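PDB 2QMA: diaminobutyrate-pyruvate transaminase and L-2,4-diaminobutyrate decarboxylase from Vibrio parahaemolyticus, which probably uses pyridoxal 5'-phosphate to decarboxylate L-2,4-diaminobutyrate in the C-terminal domain crystallised here, the full-length protein also carrying a class-III aminotransferase domain. Local coordinates for residues L419-A431 with T460-L473. Numbering follows the deposited sequence.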
ATOM      1  N   LEU A 419     -19.891  21.692 -20.880  1.00 23.54           N
ATOM      2  CA  LEU A 419     -18.695  22.559 -20.711  1.00 24.02           C
ATOM      3  C   LEU A 419     -17.359  22.117 -21.405  1.00 24.79           C
ATOM      4  O   LEU A 419     -16.397  22.898 -21.471  1.00 24.47           O
ATOM      5  CB  LEU A 419     -18.460  22.846 -19.227  1.00 23.03           C
ATOM      6  CG  LEU A 419     -19.551  23.733 -18.595  1.00 22.62           C
ATOM      7  CD1 LEU A 419     -19.505  23.660 -17.074  1.00 22.03           C
ATOM      8  CD2 LEU A 419     -19.460  25.192 -19.101  1.00 21.08           C
ATOM      9  N   ALA A 420     -17.306  20.893 -21.909  1.00 24.87           N
ATOM     10  CA  ALA A 420     -16.142  20.408 -22.674  1.00 24.98           C
ATOM     11  C   ALA A 420     -16.535  19.239 -23.563  1.00 25.49           C
ATOM     12  O   ALA A 420     -17.492  18.504 -23.272  1.00 24.64           O
ATOM     13  CB  ALA A 420     -14.987  20.002 -21.734  1.00 25.47           C
ATOM     14  N   GLU A 421     -15.820  19.077 -24.671  1.00 25.29           N
ATOM     15  CA  GLU A 421     -16.054  17.922 -25.507  1.00 25.80           C
ATOM     16  C   GLU A 421     -15.218  16.839 -24.865  1.00 25.68           C
ATOM     17  O   GLU A 421     -14.045  17.089 -24.540  1.00 26.68           O
ATOM     18  CB  GLU A 421     -15.634  18.188 -26.966  1.00 25.79           C
ATOM     19  CG  GLU A 421     -16.515  19.203 -27.731  1.00 25.81           C
ATOM     20  CD  GLU A 421     -18.003  18.860 -27.764  1.00 29.79           C
ATOM     21  OE1 GLU A 421     -18.368  17.653 -27.709  1.00 29.85           O
ATOM     22  OE2 GLU A 421     -18.819  19.818 -27.833  1.00 30.24           O
ATOM     23  N   PRO A 422     -15.800  15.632 -24.655  1.00 24.98           N
ATOM     24  CA  PRO A 422     -15.056  14.606 -23.908  1.00 24.42           C
ATOM     25  C   PRO A 422     -13.849  14.073 -24.663  1.00 24.13           C
ATOM     26  O   PRO A 422     -13.850  14.080 -25.888  1.00 24.33           O
ATOM     27  CB  PRO A 422     -16.080  13.472 -23.731  1.00 24.27           C
ATOM     28  CG  PRO A 422     -17.410  14.059 -24.062  1.00 25.28           C
ATOM     29  CD  PRO A 422     -17.144  15.164 -25.043  1.00 24.88           C
ATOM     30  N   SER A 423     -12.854  13.582 -23.926  1.00 24.07           N
ATOM     31  CA  SER A 423     -11.636  13.004 -24.513  1.00 23.79           C
ATOM     32  C   SER A 423     -11.442  11.561 -24.083  1.00 22.93           C
ATOM     33  O   SER A 423     -10.734  10.782 -24.725  1.00 22.98           O
ATOM     34  CB  SER A 423     -10.417  13.845 -24.134  1.00 24.54           C
ATOM     35  OG  SER A 423     -10.606  15.191 -24.605  1.00 28.71           O
ATOM     36  N   LEU A 424     -12.095  11.170 -23.002  1.00 21.57           N
ATOM     37  CA  LEU A 424     -11.963   9.793 -22.547  1.00 20.59           C
ATOM     38  C   LEU A 424     -13.316   9.330 -22.023  1.00 19.88           C
ATOM     39  O   LEU A 424     -14.234   9.092 -22.819  1.00 18.56           O
ATOM     40  CB  LEU A 424     -10.829   9.639 -21.512  1.00 20.28           C
ATOM     41  CG  LEU A 424      -9.975   8.362 -21.659  1.00 22.06           C
ATOM     42  CD1 LEU A 424      -8.640   8.550 -21.000  1.00 22.45           C
ATOM     43  CD2 LEU A 424     -10.707   7.136 -21.058  1.00 24.81           C
ATOM     44  N   SER A 425     -13.444   9.197 -20.712  1.00 19.10           N
ATOM     45  CA  SER A 425     -14.753   8.791 -20.150  1.00 19.66           C
ATOM     46  C   SER A 425     -15.330   9.778 -19.132  1.00 20.15           C
ATOM     47  O   SER A 425     -16.242   9.412 -18.340  1.00 19.51           O
ATOM     48  CB  SER A 425     -14.699   7.353 -19.609  1.00 20.24           C
ATOM     49  OG  SER A 425     -14.031   7.258 -18.357  1.00 20.61           O
ATOM     50  N   THR A 426     -14.826  11.021 -19.149  1.00 19.61           N
ATOM     51  CA  THR A 426     -15.398  12.073 -18.303  1.00 20.12           C
ATOM     52  C   THR A 426     -16.341  12.996 -19.102  1.00 20.82           C
ATOM     53  O   THR A 426     -16.171  13.206 -20.329  1.00 19.81           O
ATOM     54  CB  THR A 426     -14.317  12.956 -17.550  1.00 20.17           C
ATOM     55  OG1 THR A 426     -13.565  13.729 -18.500  1.00 21.12           O
ATOM     56  CG2 THR A 426     -13.373  12.105 -16.710  1.00 18.86           C
ATOM     57  N   VAL A 427     -17.319  13.564 -18.396  1.00 20.39           N
ATOM     58  CA  VAL A 427     -18.190  14.555 -18.989  1.00 21.24           C
ATOM     59  C   VAL A 427     -18.272  15.752 -18.038  1.00 20.97           C
ATOM     60  O   VAL A 427     -18.514  15.585 -16.863  1.00 21.37           O
ATOM     61  CB  VAL A 427     -19.594  13.972 -19.274  1.00 21.37           C
ATOM     62  CG1 VAL A 427     -20.553  15.055 -19.810  1.00 22.91           C
ATOM     63  CG2 VAL A 427     -19.499  12.836 -20.274  1.00 21.71           C
ATOM     64  N   LEU A 428     -18.090  16.951 -18.589  1.00 20.97           N
ATOM     65  CA  LEU A 428     -18.059  18.185 -17.827  1.00 20.11           C
ATOM     66  C   LEU A 428     -19.204  19.087 -18.268  1.00 20.23           C
ATOM     67  O   LEU A 428     -19.341  19.427 -19.452  1.00 19.37           O
ATOM     68  CB  LEU A 428     -16.689  18.887 -17.978  1.00 20.70           C
ATOM     69  CG  LEU A 428     -15.450  18.107 -17.505  1.00 19.12           C
ATOM     70  CD1 LEU A 428     -14.130  18.804 -17.838  1.00 25.11           C
ATOM     71  CD2 LEU A 428     -15.485  17.774 -15.986  1.00 23.97           C
ATOM     72  N   PHE A 429     -20.053  19.446 -17.306  1.00 21.17           N
ATOM     73  CA  PHE A 429     -21.295  20.141 -17.607  1.00 21.31           C
ATOM     74  C   PHE A 429     -21.829  20.804 -16.361  1.00 21.64           C
ATOM     75  O   PHE A 429     -21.262  20.675 -15.302  1.00 22.32           O
ATOM     76  CB  PHE A 429     -22.321  19.134 -18.141  1.00 21.60           C
ATOM     77  CG  PHE A 429     -22.873  18.208 -17.082  1.00 22.48           C
ATOM     78  CD1 PHE A 429     -24.157  18.421 -16.550  1.00 23.73           C
ATOM     79  CD2 PHE A 429     -22.127  17.132 -16.620  1.00 23.16           C
ATOM     80  CE1 PHE A 429     -24.690  17.568 -15.572  1.00 24.66           C
ATOM     81  CE2 PHE A 429     -22.652  16.255 -15.652  1.00 26.09           C
ATOM     82  CZ  PHE A 429     -23.935  16.486 -15.126  1.00 23.91           C
ATOM     83  N   ARG A 430     -22.927  21.523 -16.493  1.00 21.48           N
ATOM     84  CA  ARG A 430     -23.500  22.183 -15.341  1.00 22.56           C
ATOM     85  C   ARG A 430     -24.981  22.305 -15.573  1.00 22.26           C
ATOM     86  O   ARG A 430     -25.419  22.249 -16.724  1.00 22.70           O
ATOM     87  CB  ARG A 430     -22.856  23.556 -15.126  1.00 22.03           C
ATOM     88  CG  ARG A 430     -23.094  24.564 -16.229  1.00 23.87           C
ATOM     89  CD  ARG A 430     -22.582  25.895 -15.756  1.00 26.14           C
ATOM     90  NE  ARG A 430     -22.591  26.924 -16.785  1.00 28.71           N
ATOM     91  CZ  ARG A 430     -22.042  28.127 -16.623  1.00 31.52           C
ATOM     92  NH1 ARG A 430     -21.447  28.442 -15.475  1.00 31.62           N
ATOM     93  NH2 ARG A 430     -22.075  29.013 -17.609  1.00 32.09           N
ATOM     94  N   ALA A 431     -25.753  22.376 -14.482  1.00 23.11           N
ATOM     95  CA  ALA A 431     -27.149  22.797 -14.563  1.00 23.79           C
ATOM     96  C   ALA A 431     -27.204  24.271 -14.962  1.00 24.54           C
ATOM     97  O   ALA A 431     -26.399  25.080 -14.499  1.00 23.73           O
ATOM     98  CB  ALA A 431     -27.858  22.580 -13.233  1.00 23.99           C
ATOM     99  N   THR A 460     -15.656  20.429 -10.564  1.00 29.68           N
ATOM    100  CA  THR A 460     -14.382  21.056 -10.855  1.00 30.29           C
ATOM    101  C   THR A 460     -14.568  22.480 -11.375  1.00 30.65           C
ATOM    102  O   THR A 460     -15.647  23.052 -11.251  1.00 30.19           O
ATOM    103  CB  THR A 460     -13.512  20.166 -11.758  1.00 30.10           C
ATOM    104  OG1 THR A 460     -12.162  20.658 -11.759  1.00 32.33           O
ATOM    105  CG2 THR A 460     -14.091  20.063 -13.210  1.00 29.03           C
ATOM    106  N   ILE A 461     -13.503  23.080 -11.887  1.00 31.63           N
ATOM    107  CA  ILE A 461     -13.619  24.398 -12.467  1.00 33.02           C
ATOM    108  C   ILE A 461     -13.194  24.356 -13.934  1.00 32.90           C
ATOM    109  O   ILE A 461     -12.141  23.836 -14.275  1.00 33.50           O
ATOM    110  CB  ILE A 461     -12.852  25.445 -11.642  1.00 33.44           C
ATOM    111  CG1 ILE A 461     -13.425  25.518 -10.217  1.00 35.56           C
ATOM    112  CG2 ILE A 461     -12.917  26.813 -12.329  1.00 35.01           C
ATOM    113  CD1 ILE A 461     -12.355  25.336  -9.142  1.00 36.17           C
ATOM    114  N   VAL A 462     -14.039  24.879 -14.808  1.00 33.33           N
ATOM    115  CA  VAL A 462     -13.756  24.820 -16.243  1.00 34.18           C
ATOM    116  C   VAL A 462     -13.982  26.210 -16.768  1.00 34.54           C
ATOM    117  O   VAL A 462     -15.120  26.680 -16.775  1.00 34.15           O
ATOM    118  CB  VAL A 462     -14.702  23.839 -16.985  1.00 34.00           C
ATOM    119  CG1 VAL A 462     -14.227  23.622 -18.415  1.00 34.80           C
ATOM    120  CG2 VAL A 462     -14.788  22.515 -16.261  1.00 34.46           C
ATOM    121  N   ASP A 463     -12.912  26.883 -17.197  1.00 34.87           N
ATOM    122  CA  ASP A 463     -13.027  28.281 -17.620  1.00 36.28           C
ATOM    123  C   ASP A 463     -13.564  29.159 -16.490  1.00 35.37           C
ATOM    124  O   ASP A 463     -14.444  30.009 -16.690  1.00 35.39           O
ATOM    125  CB  ASP A 463     -13.943  28.403 -18.851  1.00 37.62           C
ATOM    126  CG  ASP A 463     -13.413  27.645 -20.058  1.00 41.27           C
ATOM    127  OD1 ASP A 463     -12.275  27.134 -19.997  1.00 45.67           O
ATOM    128  OD2 ASP A 463     -14.139  27.564 -21.076  1.00 45.13           O
ATOM    129  N   GLY A 464     -13.049  28.928 -15.290  1.00 34.92           N
ATOM    130  CA  GLY A 464     -13.447  29.713 -14.128  1.00 34.88           C
ATOM    131  C   GLY A 464     -14.891  29.503 -13.693  1.00 34.47           C
ATOM    132  O   GLY A 464     -15.417  30.314 -12.934  1.00 35.54           O
ATOM    133  N   LYS A 465     -15.528  28.425 -14.170  1.00 33.43           N
ATOM    134  CA  LYS A 465     -16.926  28.124 -13.845  1.00 32.34           C
ATOM    135  C   LYS A 465     -17.021  26.799 -13.088  1.00 31.18           C
ATOM    136  O   LYS A 465     -16.287  25.873 -13.394  1.00 31.60           O
ATOM    137  CB  LYS A 465     -17.763  28.097 -15.122  1.00 32.29           C
ATOM    138  CG  LYS A 465     -17.771  29.443 -15.831  1.00 34.54           C
ATOM    139  CD  LYS A 465     -18.803  29.548 -16.929  1.00 36.82           C
ATOM    140  CE  LYS A 465     -18.282  29.016 -18.244  1.00 38.55           C
ATOM    141  NZ  LYS A 465     -17.128  29.813 -18.763  1.00 40.82           N
ATOM    142  N   THR A 466     -17.881  26.712 -12.076  1.00 29.95           N
ATOM    143  CA  THR A 466     -18.095  25.435 -11.386  1.00 28.11           C
ATOM    144  C   THR A 466     -18.764  24.482 -12.388  1.00 27.42           C
ATOM    145  O   THR A 466     -19.782  24.820 -13.015  1.00 26.02           O
ATOM    146  CB  THR A 466     -18.942  25.573 -10.089  1.00 28.57           C
ATOM    147  OG1 THR A 466     -18.147  26.181  -9.063  1.00 30.37           O
ATOM    148  CG2 THR A 466     -19.371  24.226  -9.579  1.00 25.77           C
ATOM    149  N   ALA A 467     -18.133  23.326 -12.570  1.00 25.68           N
ATOM    150  CA  ALA A 467     -18.651  22.281 -13.438  1.00 25.02           C
ATOM    151  C   ALA A 467     -18.940  21.073 -12.572  1.00 23.81           C
ATOM    152  O   ALA A 467     -18.206  20.791 -11.627  1.00 23.71           O
ATOM    153  CB  ALA A 467     -17.640  21.917 -14.505  1.00 25.47           C
ATOM    154  N   LEU A 468     -20.036  20.392 -12.895  1.00 22.96           N
ATOM    155  CA  LEU A 468     -20.255  19.018 -12.444  1.00 22.30           C
ATOM    156  C   LEU A 468     -19.511  18.058 -13.352  1.00 21.36           C
ATOM    157  O   LEU A 468     -19.274  18.362 -14.503  1.00 22.28           O
ATOM    158  CB  LEU A 468     -21.739  18.684 -12.495  1.00 21.49           C
ATOM    159  CG  LEU A 468     -22.606  19.627 -11.635  1.00 22.70           C
ATOM    160  CD1 LEU A 468     -24.038  19.380 -12.016  1.00 19.72           C
ATOM    161  CD2 LEU A 468     -22.366  19.375 -10.151  1.00 20.41           C
ATOM    162  N   LYS A 469     -19.172  16.894 -12.808  1.00 21.64           N
ATOM    163  CA  LYS A 469     -18.437  15.863 -13.521  1.00 20.41           C
ATOM    164  C   LYS A 469     -18.992  14.454 -13.318  1.00 19.41           C
ATOM    165  O   LYS A 469     -19.283  14.029 -12.184  1.00 19.51           O
ATOM    166  CB  LYS A 469     -16.940  15.881 -13.128  1.00 21.76           C
ATOM    167  CG  LYS A 469     -16.137  14.724 -13.714  1.00 19.88           C
ATOM    168  CD  LYS A 469     -14.600  14.914 -13.486  1.00 20.22           C
ATOM    169  CE  LYS A 469     -14.212  14.740 -12.016  1.00 17.81           C
ATOM    170  NZ  LYS A 469     -12.689  14.768 -11.896  1.00 19.55           N
ATOM    171  N   PHE A 470     -19.116  13.750 -14.435  1.00 18.07           N
ATOM    172  CA  PHE A 470     -19.302  12.316 -14.484  1.00 17.98           C
ATOM    173  C   PHE A 470     -17.919  11.751 -14.864  1.00 17.94           C
ATOM    174  O   PHE A 470     -17.312  12.175 -15.871  1.00 18.24           O
ATOM    175  CB  PHE A 470     -20.260  11.876 -15.621  1.00 17.68           C
ATOM    176  CG  PHE A 470     -21.716  12.303 -15.494  1.00 17.64           C
ATOM    177  CD1 PHE A 470     -22.296  12.693 -14.284  1.00 19.86           C
ATOM    178  CD2 PHE A 470     -22.537  12.215 -16.623  1.00 17.07           C
ATOM    179  CE1 PHE A 470     -23.700  13.038 -14.228  1.00 16.98           C
ATOM    180  CE2 PHE A 470     -23.910  12.535 -16.572  1.00 18.31           C
ATOM    181  CZ  PHE A 470     -24.481  12.965 -15.379  1.00 17.20           C
ATOM    182  N   THR A 471     -17.469  10.768 -14.097  1.00 17.31           N
ATOM    183  CA  THR A 471     -16.399   9.864 -14.493  1.00 18.99           C
ATOM    184  C   THR A 471     -17.019   8.500 -14.769  1.00 17.46           C
ATOM    185  O   THR A 471     -17.352   7.730 -13.833  1.00 18.63           O
ATOM    186  CB  THR A 471     -15.314   9.811 -13.406  1.00 18.68           C
ATOM    187  OG1 THR A 471     -14.830  11.144 -13.213  1.00 19.49           O
ATOM    188  CG2 THR A 471     -14.127   8.927 -13.858  1.00 20.78           C
ATOM    189  N   ILE A 472     -17.280   8.238 -16.044  1.00 18.53           N
ATOM    190  CA  ILE A 472     -17.956   6.997 -16.423  1.00 17.85           C
ATOM    191  C   ILE A 472     -16.991   5.805 -16.424  1.00 18.08           C
ATOM    192  O   ILE A 472     -16.036   5.738 -17.221  1.00 19.56           O
ATOM    193  CB  ILE A 472     -18.663   7.099 -17.795  1.00 17.81           C
ATOM    194  CG1 ILE A 472     -19.529   8.369 -17.870  1.00 17.48           C
ATOM    195  CG2 ILE A 472     -19.500   5.803 -18.047  1.00 15.75           C
ATOM    196  CD1 ILE A 472     -19.887   8.819 -19.328  1.00 18.73           C
ATOM    197  N   LEU A 473     -17.218   4.870 -15.516  1.00 18.58           N
ATOM    198  CA  LEU A 473     -16.330   3.713 -15.432  1.00 18.40           C
ATOM    199  C   LEU A 473     -17.059   2.418 -15.616  1.00 17.68           C
ATOM    200  O   LEU A 473     -16.571   1.521 -16.281  1.00 16.98           O
ATOM    201  CB  LEU A 473     -15.552   3.658 -14.116  1.00 19.01           C
ATOM    202  CG  LEU A 473     -14.492   4.725 -13.790  1.00 21.43           C
ATOM    203  CD1 LEU A 473     -13.797   4.432 -12.443  1.00 19.52           C
ATOM    204  CD2 LEU A 473     -13.463   4.908 -14.934  1.00 20.53           C
TER
HETATM  205  O   HOH W   1     -21.566  27.065 -12.830  1.00 33.66           O
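F429 turns the edge of its ring onto the face of F470, its CE2 over the centre of that ring, in a T-shaped pair with centroids 4.8 Å apart and planes at 62°. Set between its own backbone N and carbonyl carbon (chi1 73°), the F429 ring also takes L468 CB over one face, a CH-pi contact 4.2 Å from CB to the ring centroid. V427 joins this apolar face, its CB 4.3 Å from F470 CB. On the other face L428 CD2 packs 3.7 Å from K469 CB, while L428 CD1 meets V462 CG2. The strands carrying them, 426-431 and 465-471, are the central pair of a four-stranded antiparallel sheet in the C-terminal part of this decarboxylase domain; 465-471 follows 458-462 through a type I' turn at V462-K465. V427 with F470 and F429 with L468 are the hydrogen-bonded pairs; the bond from L468 N to F429 O is short (2.7 Å) but bent, 134° at the hydrogen. Just before strand 426-431, S425 O accepts from I472 N and S425 OG donates to I472 O (2.8 Å), that hydroxyl also bonding Y297. At the other end R430 lays one guanidinium face over the bent chain of K465, R430 NH1 3.2 Å from K465 CD; a water links NH1 to T466 O, and R430 NE forms a salt bridge with E417. Helix 479-495 covers the aromatic face through L485, L486 and I489. On the L428 and K469 face, the D270 carboxylate salt-bridges K469 NZ and bonds T460 OG1, its backbone O T426 OG1. Beyond the strand, L473 lies about 6 Å, between side chains, from K325, the predicted pyridoxal-phosphate lysine, cofactor-free here.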